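Local coordinates for outer membrane protein Omp121 (Bacteroides thetaiotaomicron, PDB 5FQ8) that probably imports a nutrient across the bacterial outer membrane as a calcium-binding, TonB-dependent receptor with a plugged beta-barrel, at residues Gly41-Ser46 / Glu647-Leu652; Ile87-Ser92 / Gly701-Ile706; Val114-Thr117 / Gly123-Phe126; Ser492-Leu497 / Phe503-Ser508. One frame throughout, in Å; residues are numbered along the deposited sequence.

Interaction 1. Residues Gly41-Ser46 / Glu647-Leu652; sequences GYAATS and ESEVGL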
loop_
_atom_site.group_PDB
_atom_site.type_symbol
_atom_site.label_atom_id
_atom_site.label_comp_id
_atom_site.label_asym_id
_atom_site.label_seq_id
_atom_site.Cartn_x
_atom_site.Cartn_y
_atom_site.Cartn_z
ATOM N N GLY B 41 -36.021 -8.552 39.102
ATOM C CA GLY B 41 -35.454 -8.378 40.419
ATOM C C GLY B 41 -34.213 -7.520 40.433
ATOM O O GLY B 41 -33.403 -7.637 41.348
ATOM N N TYR B 42 -34.040 -6.658 39.435
ATOM C CA TYR B 42 -32.896 -5.760 39.407
ATOM C C TYR B 42 -33.266 -4.518 38.610
ATOM O O TYR B 42 -34.334 -4.443 38.001
ATOM C CB TYR B 42 -31.645 -6.457 38.851
ATOM C CG TYR B 42 -31.798 -7.037 37.471
ATOM C CD1 TYR B 42 -31.539 -6.275 36.347
ATOM C CD2 TYR B 42 -32.186 -8.347 37.296
ATOM C CE1 TYR B 42 -31.676 -6.802 35.086
ATOM C CE2 TYR B 42 -32.324 -8.880 36.042
ATOM C CZ TYR B 42 -32.067 -8.105 34.941
ATOM O OH TYR B 42 -32.208 -8.643 33.689
ATOM N N ALA B 43 -32.371 -3.537 38.622
ATOM C CA ALA B 43 -32.662 -2.245 38.016
ATOM C C ALA B 43 -32.835 -2.369 36.517
ATOM O O ALA B 43 -32.035 -3.016 35.840
ATOM C CB ALA B 43 -31.550 -1.251 38.318
ATOM N N ALA B 44 -33.885 -1.737 36.004
ATOM C CA ALA B 44 -34.122 -1.629 34.572
ATOM C C ALA B 44 -34.973 -0.402 34.314
ATOM O O ALA B 44 -35.699 0.063 35.193
ATOM C CB ALA B 44 -34.797 -2.883 34.015
ATOM N N THR B 45 -34.867 0.129 33.108
ATOM C CA THR B 45 -35.616 1.311 32.712
ATOM C C THR B 45 -36.216 1.091 31.332
ATOM O O THR B 45 -35.536 0.591 30.434
ATOM C CB THR B 45 -34.729 2.538 32.708
ATOM O OG1 THR B 45 -34.320 2.832 34.040
ATOM C CG2 THR B 45 -35.478 3.718 32.164
ATOM N N SER B 46 -37.491 1.442 31.172
ATOM C CA SER B 46 -38.176 1.333 29.895
ATOM C C SER B 46 -38.380 2.719 29.321
ATOM O O SER B 46 -38.749 3.641 30.047
ATOM C CB SER B 46 -39.524 0.628 30.035
ATOM O OG SER B 46 -39.382 -0.636 30.645
ATOM N N GLU B 647 -22.235 -9.682 41.370
ATOM C CA GLU B 647 -22.957 -8.485 41.763
ATOM C C GLU B 647 -23.982 -8.814 42.825
ATOM O O GLU B 647 -24.593 -9.880 42.791
ATOM C CB GLU B 647 -23.659 -7.846 40.582
ATOM C CG GLU B 647 -24.303 -6.534 40.902
ATOM C CD GLU B 647 -24.732 -5.818 39.671
ATOM O OE1 GLU B 647 -25.534 -6.382 38.911
ATOM O OE2 GLU B 647 -24.249 -4.707 39.441
ATOM N N SER B 648 -24.140 -7.897 43.779
ATOM C CA SER B 648 -25.235 -7.889 44.740
ATOM C C SER B 648 -26.062 -6.634 44.523
ATOM O O SER B 648 -25.513 -5.550 44.326
ATOM C CB SER B 648 -24.742 -7.904 46.182
ATOM O OG SER B 648 -23.786 -8.912 46.389
ATOM N N GLU B 649 -27.379 -6.772 44.571
ATOM C CA GLU B 649 -28.221 -5.609 44.349
ATOM C C GLU B 649 -29.520 -5.726 45.127
ATOM O O GLU B 649 -30.113 -6.803 45.195
ATOM C CB GLU B 649 -28.517 -5.437 42.861
ATOM C CG GLU B 649 -29.220 -4.155 42.515
ATOM C CD GLU B 649 -29.462 -4.024 41.054
ATOM O OE1 GLU B 649 -29.245 -5.025 40.347
ATOM O OE2 GLU B 649 -29.853 -2.928 40.614
ATOM N N VAL B 650 -29.959 -4.607 45.696
ATOM C CA VAL B 650 -31.257 -4.497 46.352
ATOM C C VAL B 650 -31.882 -3.180 45.914
ATOM O O VAL B 650 -31.181 -2.196 45.668
ATOM C CB VAL B 650 -31.130 -4.588 47.888
ATOM C CG1 VAL B 650 -30.292 -3.446 48.433
ATOM C CG2 VAL B 650 -32.481 -4.610 48.537
ATOM N N GLY B 651 -33.199 -3.173 45.781
ATOM C CA GLY B 651 -33.892 -2.021 45.230
ATOM C C GLY B 651 -35.328 -1.933 45.681
ATOM O O GLY B 651 -35.936 -2.933 46.072
ATOM N N LEU B 652 -35.877 -0.714 45.615
ATOM C CA LEU B 652 -37.243 -0.412 46.031
ATOM C C LEU B 652 -37.923 0.489 45.009
ATOM O O LEU B 652 -37.349 1.487 44.566
ATOM C CB LEU B 652 -37.276 0.264 47.406
ATOM C CG LEU B 652 -38.644 0.689 47.955
ATOM C CD1 LEU B 652 -39.575 -0.479 48.046
ATOM C CD2 LEU B 652 -38.470 1.282 49.304
#
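Tyr42 and Glu649 have the closest CA atoms across the contact, 6.8 Å apart, where the chain leading into strand 44-48 passes the barrel strand 643-656. This is a plug-to-wall contact of the TonB-dependent receptor fold, in which the N-terminal plug sits inside a transmembrane beta-barrel; all three touching residues are buried. The gap is too wide for strand pairing and is spanned by one side chain. Glu649 sends CG anti to its own N (chi1 -172°) and stays extended, so that its carboxylate is delivered straight to the plug backbone. There OE2 accepts a hydrogen bond from Ala43 N at 3.3 Å, with an N-H...O angle of 147°. The donor stands above the carboxylate plane, 45° out of it. OE2 also forms a salt bridge with Arg89 of the plug. Ala43 itself pairs by backbone with Lys145, which ties the gripped residue into the plug's own sheet. The other branch, OE1, lies against the base of the Tyr42 side chain, whose ring leads off toward Leu144. The touching atom there is the methylene carbon, Tyr42 CB, 3.2 Å from Glu649 OE1.

Interaction 2. Residues Ile87-Ser92 / Gly701-Ile706; sequences IIRGVS and GIELLI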
loop_
_atom_site.group_PDB
_atom_site.type_symbol
_atom_site.label_atom_id
_atom_site.label_comp_id
_atom_site.label_asym_id
_atom_site.label_seq_id
_atom_site.Cartn_x
_atom_site.Cartn_y
_atom_site.Cartn_z
ATOM N N ILE B 87 -21.806 3.738 29.092
ATOM C CA ILE B 87 -21.181 2.955 30.148
ATOM C C ILE B 87 -22.190 2.782 31.270
ATOM O O ILE B 87 -22.823 3.749 31.702
ATOM C CB ILE B 87 -19.885 3.619 30.649
ATOM C CG1 ILE B 87 -18.965 3.925 29.478
ATOM C CG2 ILE B 87 -19.159 2.701 31.574
ATOM C CD1 ILE B 87 -17.790 4.734 29.861
ATOM N N ILE B 88 -22.353 1.552 31.727
ATOM C CA ILE B 88 -23.415 1.203 32.654
ATOM C C ILE B 88 -22.776 0.724 33.936
ATOM O O ILE B 88 -22.125 -0.323 33.955
ATOM C CB ILE B 88 -24.360 0.144 32.071
ATOM C CG1 ILE B 88 -25.285 0.774 31.041
ATOM C CG2 ILE B 88 -25.177 -0.508 33.154
ATOM C CD1 ILE B 88 -26.385 -0.120 30.641
ATOM N N ARG B 89 -22.965 1.496 35.001
ATOM C CA ARG B 89 -22.403 1.205 36.314
ATOM C C ARG B 89 -20.880 1.127 36.245
ATOM O O ARG B 89 -20.254 0.177 36.714
ATOM C CB ARG B 89 -23.020 -0.066 36.900
ATOM C CG ARG B 89 -24.470 0.142 37.304
ATOM C CD ARG B 89 -25.117 -1.081 37.910
ATOM N NE ARG B 89 -26.470 -0.809 38.378
ATOM C CZ ARG B 89 -27.249 -1.712 38.960
ATOM N NH1 ARG B 89 -26.810 -2.939 39.144
ATOM N NH2 ARG B 89 -28.467 -1.388 39.356
ATOM N N GLY B 90 -20.287 2.152 35.645
ATOM C CA GLY B 90 -18.846 2.299 35.619
ATOM C C GLY B 90 -18.125 1.348 34.678
ATOM O O GLY B 90 -18.704 0.534 33.966
ATOM N N VAL B 91 -16.805 1.472 34.704
ATOM C CA VAL B 91 -15.912 0.678 33.873
ATOM C C VAL B 91 -15.530 -0.585 34.627
ATOM O O VAL B 91 -14.998 -0.517 35.732
ATOM C CB VAL B 91 -14.666 1.484 33.489
ATOM C CG1 VAL B 91 -13.624 0.588 32.928
ATOM C CG2 VAL B 91 -15.015 2.560 32.506
ATOM N N SER B 92 -15.807 -1.738 34.043
ATOM C CA SER B 92 -15.292 -2.976 34.593
ATOM C C SER B 92 -14.107 -3.500 33.812
ATOM O O SER B 92 -13.191 -4.081 34.397
ATOM C CB SER B 92 -16.378 -4.039 34.611
ATOM O OG SER B 92 -17.513 -3.562 35.292
ATOM N N GLY B 701 -22.610 1.787 44.070
ATOM C CA GLY B 701 -23.287 3.065 44.048
ATOM C C GLY B 701 -24.773 3.001 44.281
ATOM O O GLY B 701 -25.310 2.014 44.780
ATOM N N ILE B 702 -25.423 4.096 43.912
ATOM C CA ILE B 702 -26.844 4.315 44.143
ATOM C C ILE B 702 -27.463 4.801 42.846
ATOM O O ILE B 702 -26.928 5.707 42.203
ATOM C CB ILE B 702 -27.092 5.353 45.255
ATOM C CG1 ILE B 702 -26.270 5.047 46.491
ATOM C CG2 ILE B 702 -28.536 5.368 45.642
ATOM C CD1 ILE B 702 -26.364 6.132 47.528
ATOM N N GLU B 703 -28.598 4.216 42.478
ATOM C CA GLU B 703 -29.385 4.655 41.335
ATOM C C GLU B 703 -30.760 5.030 41.846
ATOM O O GLU B 703 -31.491 4.175 42.354
ATOM C CB GLU B 703 -29.490 3.563 40.260
ATOM C CG GLU B 703 -28.202 3.257 39.524
ATOM C CD GLU B 703 -28.210 1.909 38.842
ATOM O OE1 GLU B 703 -29.261 1.244 38.849
ATOM O OE2 GLU B 703 -27.159 1.512 38.303
ATOM N N LEU B 704 -31.115 6.294 41.694
ATOM C CA LEU B 704 -32.329 6.837 42.275
ATOM C C LEU B 704 -33.107 7.591 41.211
ATOM O O LEU B 704 -32.541 8.419 40.496
ATOM C CB LEU B 704 -31.972 7.743 43.449
ATOM C CG LEU B 704 -32.936 8.797 43.946
ATOM C CD1 LEU B 704 -34.201 8.134 44.404
ATOM C CD2 LEU B 704 -32.264 9.512 45.082
ATOM N N LEU B 705 -34.395 7.298 41.110
ATOM C CA LEU B 705 -35.296 7.971 40.187
ATOM C C LEU B 705 -36.536 8.443 40.938
ATOM O O LEU B 705 -37.083 7.709 41.761
ATOM C CB LEU B 705 -35.674 7.035 39.039
ATOM C CG LEU B 705 -36.778 7.373 38.045
ATOM C CD1 LEU B 705 -36.408 8.589 37.263
ATOM C CD2 LEU B 705 -36.997 6.211 37.127
ATOM N N ILE B 706 -36.963 9.677 40.681
ATOM C CA ILE B 706 -38.168 10.232 41.300
ATOM C C ILE B 706 -38.956 10.997 40.251
ATOM O O ILE B 706 -38.409 11.876 39.581
ATOM C CB ILE B 706 -37.847 11.168 42.476
ATOM C CG1 ILE B 706 -37.248 10.388 43.625
ATOM C CG2 ILE B 706 -39.091 11.848 42.951
ATOM C CD1 ILE B 706 -36.578 11.266 44.602
#
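Arg89 and Glu703 join the plug of this TonB-dependent receptor to its barrel through a buried salt bridge, Arg89 just past the end of strand 84-88 and Glu703 on strand 697-712. The backbones stay well apart, with Arg89 CA 8.0 Å from Gly701 CA, so the side chains do all the reaching. The charged pairing is two-pronged: NE faces OE2 and NH2 faces OE1. Arg89 is extended from CG to NE and meets the glutamate at about a right angle, with guanidinium and carboxylate planes turned 41° apart. The modelled distance from Arg89 NE to Glu703 OE2, 2.4 Å, is too short to be taken literally at this resolution. The hydrogen bond from Arg89 NH2 to Glu703 OE1 is normal, at 2.8 Å and nearly straight (174°). Further charge comes from strand 643-656, two strands along the wall: NH2 also bridges to Glu649 and NH1 to Glu647, the latter shared with Arg670. A leucine in its place would probably leave Glu703 and Glu649 without their common cationic mate, three acidic groups then lying near one another with less to offset them. The twist between the planes shows at OE1: Arg89 NH2 meets it in the guanidinium plane, yet 40° above the Glu703 carboxylate plane.

Interaction 3. Residues Val114-Thr117 / Gly123-Phe126; sequences VYST and GYDF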
loop_
_atom_site.group_PDB
_atom_site.type_symbol
_atom_site.label_atom_id
_atom_site.label_comp_id
_atom_site.label_asym_id
_atom_site.label_seq_id
_atom_site.Cartn_x
_atom_site.Cartn_y
_atom_site.Cartn_z
ATOM N N VAL B 114 -15.435 2.694 14.863
ATOM C CA VAL B 114 -14.431 2.976 13.859
ATOM C C VAL B 114 -13.889 4.355 14.165
ATOM O O VAL B 114 -14.533 5.361 13.856
ATOM C CB VAL B 114 -14.997 2.890 12.440
ATOM C CG1 VAL B 114 -14.019 3.436 11.449
ATOM C CG2 VAL B 114 -15.330 1.456 12.098
ATOM N N TYR B 115 -12.719 4.404 14.795
ATOM C CA TYR B 115 -12.061 5.659 15.105
ATOM C C TYR B 115 -10.561 5.465 14.999
ATOM O O TYR B 115 -10.060 4.345 15.022
ATOM C CB TYR B 115 -12.441 6.185 16.491
ATOM C CG TYR B 115 -11.876 5.392 17.633
ATOM C CD1 TYR B 115 -12.462 4.205 18.037
ATOM C CD2 TYR B 115 -10.769 5.839 18.324
ATOM C CE1 TYR B 115 -11.958 3.490 19.072
ATOM C CE2 TYR B 115 -10.257 5.124 19.355
ATOM C CZ TYR B 115 -10.857 3.951 19.725
ATOM O OH TYR B 115 -10.346 3.216 20.752
ATOM N N SER B 116 -9.853 6.582 14.892
ATOM C CA SER B 116 -8.417 6.587 14.645
ATOM C C SER B 116 -7.616 5.982 15.793
ATOM O O SER B 116 -7.918 6.187 16.967
ATOM C CB SER B 116 -7.969 8.008 14.399
ATOM O OG SER B 116 -6.580 8.080 14.354
ATOM N N THR B 117 -6.576 5.238 15.445
ATOM C CA THR B 117 -5.728 4.579 16.426
ATOM C C THR B 117 -4.577 5.460 16.877
ATOM O O THR B 117 -3.854 5.092 17.806
ATOM C CB THR B 117 -5.191 3.268 15.853
ATOM O OG1 THR B 117 -4.161 3.544 14.897
ATOM C CG2 THR B 117 -6.297 2.531 15.148
ATOM N N GLY B 123 -6.640 12.396 14.503
ATOM C CA GLY B 123 -7.820 11.991 15.243
ATOM C C GLY B 123 -9.065 12.103 14.395
ATOM O O GLY B 123 -9.281 13.105 13.705
ATOM N N TYR B 124 -9.892 11.069 14.443
ATOM C CA TYR B 124 -11.141 11.045 13.704
ATOM C C TYR B 124 -12.006 9.948 14.297
ATOM O O TYR B 124 -11.514 9.047 14.968
ATOM C CB TYR B 124 -10.898 10.845 12.212
ATOM C CG TYR B 124 -10.206 9.562 11.807
ATOM C CD1 TYR B 124 -10.869 8.345 11.874
ATOM C CD2 TYR B 124 -8.906 9.570 11.326
ATOM C CE1 TYR B 124 -10.270 7.183 11.506
ATOM C CE2 TYR B 124 -8.290 8.395 10.935
ATOM C CZ TYR B 124 -8.985 7.205 11.032
ATOM O OH TYR B 124 -8.414 6.019 10.658
ATOM N N ASP B 125 -13.304 10.048 14.066
ATOM C CA ASP B 125 -14.248 9.085 14.619
ATOM C C ASP B 125 -15.379 8.918 13.623
ATOM O O ASP B 125 -15.956 9.907 13.176
ATOM C CB ASP B 125 -14.775 9.547 15.979
ATOM C CG ASP B 125 -15.442 8.439 16.743
ATOM O OD1 ASP B 125 -16.401 7.845 16.212
ATOM O OD2 ASP B 125 -14.987 8.143 17.860
ATOM N N PHE B 126 -15.681 7.682 13.263
ATOM C CA PHE B 126 -16.548 7.425 12.127
ATOM C C PHE B 126 -17.850 6.733 12.505
ATOM O O PHE B 126 -18.668 6.474 11.620
ATOM C CB PHE B 126 -15.808 6.593 11.071
ATOM C CG PHE B 126 -14.932 7.393 10.154
ATOM C CD1 PHE B 126 -15.260 8.673 9.803
ATOM C CD2 PHE B 126 -13.763 6.851 9.651
ATOM C CE1 PHE B 126 -14.451 9.406 8.944
ATOM C CE2 PHE B 126 -12.948 7.563 8.807
ATOM C CZ PHE B 126 -13.299 8.856 8.442
#
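Tyr124 carries its CG between the backbone N and the carbonyl carbon (chi1 61°), which swings the phenol ring back across to Ser116. The serine methylene lies almost centrally over one ring face: Ser116 CB is 3.4 Å from the centroid of the Tyr124 ring and only 8° off its normal, a CH-pi contact. The polar ends of both residues look elsewhere, Tyr124 OH to Lys415 and Ser116 OG to Ser122 O and Asp118 N. Two backbone hydrogen bonds run beside this CH-pi contact. Phe126 N donates to Val114 O at 2.7 Å, and Ser116 N to Tyr124 O at 3.0 Å. Between them Tyr115 and Asp125 form an antiparallel, non-hydrogen-bonded pair with CA atoms 4.1 Å apart. This is the beta hairpin of strands 113-115 and 125-128 in the plug domain, and the bonds on both sides of the pair fix its register. Tyr115 and Asp125 share a face, where the ring and carboxylate planes lie 15° apart and Tyr115 CB meets Asp125 OD2 at 3.5 Å; the other oxygen, OD1, bonds to Ser83 OG. On the opposite face Val114 CG1 packs on Phe126 CB at 3.6 Å and comes in at the edge of the phenylalanine ring. One flat face of that ring receives the Tyr124 edge atom CD1, 3.7 Å above its plane. Phe126 also stacks with Tyr379, carrying the hairpin onto barrel strand 376-394.

Interaction 4. Residues Ser492-Leu497 / Phe503-Ser508; sequences SEVNDL and FNLKNS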
loop_
_atom_site.group_PDB
_atom_site.type_symbol
_atom_site.label_atom_id
_atom_site.label_comp_id
_atom_site.label_asym_id
_atom_site.label_seq_id
_atom_site.Cartn_x
_atom_site.Cartn_y
_atom_site.Cartn_z
ATOM N N SER B 492 -3.529 -0.602 2.648
ATOM C CA SER B 492 -2.465 -0.349 1.696
ATOM C C SER B 492 -2.230 1.155 1.593
ATOM O O SER B 492 -3.180 1.929 1.501
ATOM C CB SER B 492 -2.795 -0.985 0.342
ATOM O OG SER B 492 -3.377 -0.065 -0.540
ATOM N N GLU B 493 -0.954 1.552 1.611
ATOM C CA GLU B 493 -0.525 2.933 1.774
ATOM C C GLU B 493 0.595 3.230 0.806
ATOM O O GLU B 493 1.445 2.375 0.584
ATOM C CB GLU B 493 -0.037 3.156 3.210
ATOM C CG GLU B 493 0.454 4.528 3.559
ATOM C CD GLU B 493 1.125 4.550 4.908
ATOM O OE1 GLU B 493 0.832 3.671 5.733
ATOM O OE2 GLU B 493 1.965 5.435 5.148
ATOM N N VAL B 494 0.612 4.427 0.238
ATOM C CA VAL B 494 1.747 4.894 -0.550
ATOM C C VAL B 494 2.127 6.271 -0.065
ATOM O O VAL B 494 1.266 7.070 0.307
ATOM C CB VAL B 494 1.463 4.947 -2.067
ATOM C CG1 VAL B 494 1.372 3.569 -2.633
ATOM C CG2 VAL B 494 0.218 5.724 -2.327
ATOM N N ASN B 495 3.413 6.557 -0.087
ATOM C CA ASN B 495 3.904 7.858 0.319
ATOM C C ASN B 495 4.580 8.540 -0.851
ATOM O O ASN B 495 4.841 7.934 -1.887
ATOM C CB ASN B 495 4.859 7.734 1.504
ATOM C CG ASN B 495 4.124 7.507 2.805
ATOM O OD1 ASN B 495 3.823 8.451 3.537
ATOM N ND2 ASN B 495 3.812 6.256 3.095
ATOM N N ASP B 496 4.830 9.829 -0.686
ATOM C CA ASP B 496 5.635 10.582 -1.634
ATOM C C ASP B 496 4.984 10.546 -3.019
ATOM O O ASP B 496 5.384 9.801 -3.904
ATOM C CB ASP B 496 7.071 10.039 -1.655
ATOM C CG ASP B 496 8.076 11.071 -2.061
ATOM O OD1 ASP B 496 7.812 11.799 -3.042
ATOM O OD2 ASP B 496 9.125 11.153 -1.397
ATOM N N LEU B 497 3.964 11.384 -3.175
ATOM C CA LEU B 497 3.106 11.326 -4.348
ATOM C C LEU B 497 3.794 11.944 -5.553
ATOM O O LEU B 497 4.424 12.995 -5.452
ATOM C CB LEU B 497 1.787 12.036 -4.067
ATOM C CG LEU B 497 1.078 11.503 -2.832
ATOM C CD1 LEU B 497 -0.202 12.260 -2.586
ATOM C CD2 LEU B 497 0.820 10.022 -2.985
ATOM N N PHE B 503 -4.668 11.245 -5.541
ATOM C CA PHE B 503 -4.659 10.302 -4.429
ATOM C C PHE B 503 -4.943 8.914 -4.998
ATOM O O PHE B 503 -6.090 8.490 -5.091
ATOM C CB PHE B 503 -5.671 10.689 -3.373
ATOM C CG PHE B 503 -5.357 11.976 -2.654
ATOM C CD1 PHE B 503 -4.062 12.365 -2.397
ATOM C CD2 PHE B 503 -6.381 12.796 -2.224
ATOM C CE1 PHE B 503 -3.796 13.550 -1.734
ATOM C CE2 PHE B 503 -6.117 13.981 -1.558
ATOM C CZ PHE B 503 -4.825 14.357 -1.315
ATOM N N ASN B 504 -3.878 8.205 -5.369
ATOM C CA ASN B 504 -3.991 6.894 -5.995
ATOM C C ASN B 504 -2.731 6.092 -5.710
ATOM O O ASN B 504 -1.631 6.637 -5.723
ATOM C CB ASN B 504 -4.203 7.025 -7.506
ATOM C CG ASN B 504 -4.659 5.739 -8.144
ATOM O OD1 ASN B 504 -3.873 4.831 -8.374
ATOM N ND2 ASN B 504 -5.936 5.660 -8.443
ATOM N N LEU B 505 -2.900 4.793 -5.475
ATOM C CA LEU B 505 -1.765 3.920 -5.199
ATOM C C LEU B 505 -0.745 3.873 -6.324
ATOM O O LEU B 505 0.365 3.395 -6.098
ATOM C CB LEU B 505 -2.268 2.515 -4.912
ATOM C CG LEU B 505 -3.150 2.461 -3.672
ATOM C CD1 LEU B 505 -3.819 1.133 -3.549
ATOM C CD2 LEU B 505 -2.289 2.733 -2.469
ATOM N N LYS B 506 -1.085 4.332 -7.520
ATOM C CA LYS B 506 -0.115 4.431 -8.597
ATOM C C LYS B 506 0.744 5.672 -8.503
ATOM O O LYS B 506 1.730 5.763 -9.232
ATOM C CB LYS B 506 -0.813 4.457 -9.946
ATOM C CG LYS B 506 -1.299 3.137 -10.441
ATOM C CD LYS B 506 -2.030 3.307 -11.754
ATOM C CE LYS B 506 -3.519 3.471 -11.550
ATOM N NZ LYS B 506 -4.269 3.125 -12.791
ATOM N N ASN B 507 0.396 6.628 -7.643
ATOM C CA ASN B 507 0.998 7.957 -7.705
ATOM C C ASN B 507 2.252 8.076 -6.870
ATOM O O ASN B 507 2.504 9.128 -6.301
ATOM C CB ASN B 507 -0.022 9.003 -7.283
ATOM C CG ASN B 507 0.293 10.368 -7.837
ATOM O OD1 ASN B 507 0.852 10.492 -8.915
ATOM N ND2 ASN B 507 -0.063 11.404 -7.099
ATOM N N SER B 508 3.083 7.044 -6.797
ATOM C CA SER B 508 4.290 7.116 -5.991
ATOM C C SER B 508 5.403 6.332 -6.657
ATOM O O SER B 508 5.170 5.242 -7.183
ATOM C CB SER B 508 4.050 6.562 -4.592
ATOM O OG SER B 508 5.273 6.350 -3.917
#
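Val494 and Leu505 cross at about a right angle, their tips meeting where Val494 CG1 lies 3.8 Å from Leu505 CD2. Beside them, both leucine methyls lie near the Ser492 hydroxyl, Leu505 CD1 at 3.3 Å from Ser492 OG, which also bonds weakly to Gln490 of the second subunit. At the far end Leu497 comes in obliquely at the edge of the Phe503 ring, in its plane, with CD1 3.9 Å from Phe503 CD1. To one side of these apolar pairs Ser508 supplies the hydrogen bond across the contact. It has OG anti to the backbone N (chi1 167°), which points the hydroxyl at the strand: it donates to Asn495 O at 2.6 Å, nearly in line with that carbonyl, and also bonds Lys510 N. With an alanine here, the Asn495 carbonyl and the Lys510 amide would probably lose the hydroxyl they share. Asn507 lays its amide alongside Leu497, ND2 being held by Ile499 O and Trp502 O. In the second subunit, Gln516 accepts from Leu505 N, so the loop also serves the subunit interface. The loop's own shape is that of an Asx turn, Asn504 OD1 taking Lys506 N at 3.0 Å, overlaid on a type I turn from Asn504 to Asn507, within the connection between barrel strands 472-495 and 513-534.

How the interactions relate
From the N terminus, interaction 1 opens first at 41-46 and interaction 2 follows at 87-92, both in the plug. Interaction 3 then opens and closes within the plug, a short hairpin of its own, and interaction 4 folds the loop after strand 472-495 back on that strand's end. Both are therefore nested inside the long loops that close when the chain reaches 647-652 and then 701-706. Those long loops cross, since interaction 1 closes before interaction 2 does. They also touch, Arg89 of interaction 2 reaching Glu647 and Glu649 of interaction 1, and together fasten the plug to one part of the barrel wall. Interaction 4 lies opposite interactions 1 and 2 across the chain's centre.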